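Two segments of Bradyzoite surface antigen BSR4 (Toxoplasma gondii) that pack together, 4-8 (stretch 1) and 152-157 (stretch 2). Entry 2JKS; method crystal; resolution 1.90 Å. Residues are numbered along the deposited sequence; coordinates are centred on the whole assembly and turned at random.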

# COMPACT_ATOMS: atom_id res chain seq x y z
N THR A 4 -7.27 -25.77 -24.53
CA THR A 4 -5.82 -25.65 -24.17
C THR A 4 -5.43 -24.19 -23.83
O THR A 4 -5.79 -23.24 -24.55
N SER A 5 -4.73 -24.03 -22.71
CA SER A 5 -4.29 -22.73 -22.21
C SER A 5 -2.79 -22.79 -21.85
O SER A 5 -2.24 -23.85 -21.46
N ARG A 6 -2.11 -21.66 -22.03
CA ARG A 6 -0.72 -21.58 -21.67
C ARG A 6 -0.44 -20.16 -21.12
O ARG A 6 -0.79 -19.22 -21.77
N LEU A 7 0.20 -20.09 -19.96
CA LEU A 7 0.63 -18.86 -19.33
C LEU A 7 2.17 -18.77 -19.30
O LEU A 7 2.88 -19.72 -18.91
N THR A 8 2.68 -17.64 -19.78
CA THR A 8 4.10 -17.32 -19.63
C THR A 8 4.28 -16.03 -18.80
O THR A 8 3.54 -15.08 -18.99
N THR A 152 -14.49 -24.03 -22.59
CA THR A 152 -13.57 -22.95 -22.25
C THR A 152 -12.20 -23.42 -21.71
O THR A 152 -12.05 -24.55 -21.22
N ALA A 153 -11.20 -22.55 -21.85
CA ALA A 153 -10.00 -22.64 -21.05
C ALA A 153 -9.74 -21.20 -20.59
O ALA A 153 -10.27 -20.24 -21.17
N ALA A 154 -8.95 -21.06 -19.54
CA ALA A 154 -8.65 -19.73 -18.99
C ALA A 154 -7.22 -19.65 -18.44
O ALA A 154 -6.61 -20.68 -18.17
N CYS A 155 -6.71 -18.43 -18.31
CA CYS A 155 -5.49 -18.15 -17.54
C CYS A 155 -5.91 -17.27 -16.41
O CYS A 155 -6.72 -16.35 -16.57
N LYS A 156 -5.32 -17.52 -15.26
CA LYS A 156 -5.51 -16.62 -14.15
C LYS A 156 -4.19 -15.94 -13.67
O LYS A 156 -3.20 -16.61 -13.42
N LEU A 157 -4.19 -14.61 -13.56
CA LEU A 157 -3.00 -13.89 -13.13
C LEU A 157 -3.25 -13.20 -11.80
O LEU A 157 -4.12 -12.36 -11.71

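The two segments run in nearly the same direction, with an angle of 21° between the axes of strand 6-8 and strand 152-157, but the axes come no closer than 7.4 Å. No clear direct hydrogen bond links the segments, and at this spacing the contact is made largely through side chains. Ser5 lies level with Ala153 (CA to CA 5.8 Å) and Leu7 with Cys155 (CA to CA 6.4 Å). All four of these residues direct their CA-to-CB bonds toward the other segment, following the alternation expected of extended chains, whereas Thr4, Arg6, Ala154 and Lys156 point theirs away. The interface is modest, burying 301 Å² in total.

Apolar packing centres on Leu7 and Cys155. Leu7 adopts chi1 t and chi2 p, and its CB lies 4.1 Å from SG of Cys155, which is in the m rotamer. The sulfur also approaches the backbone of the first segment, with SG of Cys155 3.7 Å from O of Arg6; it is thus close to two consecutive residues. Cys155 is covalently bonded to a group elsewhere in the structure, which ties down the side chain at the centre of this contact. Further along, CD2 of Leu7 reaches to 3.9 Å from O of Lys156, so the leucine packs against main chain as well as sulfur. The lysine side chain starts out away from the first segment, its nearest approach being CB of Lys156 to CD2 of Leu7 at 6.6 Å.

At the other end, the small methyl group of Ala153 fits against the start of the first segment. Its CB is 3.9 Å from OG of Ser5 and 4.1 Å from N of Thr4, contacts of van der Waals type in which the alanine offers no polar partner. Thr4 contributes through its backbone here, since its side chain comes no nearer than 6.1 Å, from CB of Thr4 to CB of Ala153.

The polar component is built around Ser5 and one water. With chi1 at 47° (p), the serine places OG 3.4 Å from O of Ala154, a separation at which the geometry leaves a direct hydrogen bond open. The water-mediated link is better defined: water 1 accepts a hydrogen bond from the backbone N of Ala154 (N to water O 3.1 Å) and forms another with OG of Ser5 (OG to water O 2.6 Å). The water therefore bridges a side chain of one segment to the main chain of the other, and Ala154 takes part in this link through its backbone while its methyl group faces away.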

# COMPACT_ATOMS: atom_id res chain seq x y z
CB THR A 4 -4.86 -26.25 -25.26
OG1 THR A 4 -3.81 -26.97 -24.63
CG2 THR A 4 -4.21 -25.17 -26.13
CB SER A 5 -5.18 -22.24 -21.05
OG SER A 5 -5.45 -23.24 -20.04
CB ARG A 6 0.19 -21.81 -22.87
CG ARG A 6 1.66 -21.84 -22.45
CD ARG A 6 2.59 -21.65 -23.59
NE ARG A 6 1.88 -21.65 -24.87
CZ ARG A 6 2.30 -22.27 -25.97
NH1 ARG A 6 3.42 -23.00 -25.95
NH2 ARG A 6 1.58 -22.19 -27.09
CB LEU A 7 0.03 -18.77 -17.91
CG LEU A 7 0.40 -17.50 -17.10
CD1 LEU A 7 -0.13 -16.23 -17.72
CD2 LEU A 7 -0.10 -17.61 -15.63
CB THR A 8 4.83 -17.17 -21.00
OG1 THR A 8 4.59 -18.32 -21.80
CG2 THR A 8 6.34 -17.08 -20.74
CB THR A 152 -14.20 -22.00 -21.20
OG1 THR A 152 -14.35 -22.70 -19.96
CG2 THR A 152 -15.53 -21.52 -21.65
CB ALA A 153 -8.86 -23.16 -21.85
CB ALA A 154 -9.67 -19.40 -17.91
CB CYS A 155 -4.50 -17.31 -18.35
SG CYS A 155 -3.62 -18.20 -19.59
CB LYS A 156 -6.21 -17.39 -13.05
CG LYS A 156 -6.37 -16.66 -11.79
CD LYS A 156 -6.33 -17.68 -10.72
CE LYS A 156 -7.31 -17.32 -9.64
NZ LYS A 156 -7.26 -18.41 -8.66
CB LEU A 157 -2.57 -12.84 -14.19
CG LEU A 157 -1.30 -12.03 -13.85
CD1 LEU A 157 -0.06 -12.92 -13.71
CD2 LEU A 157 -1.04 -10.90 -14.87
O HOH W 1 -7.65 -23.73 -18.83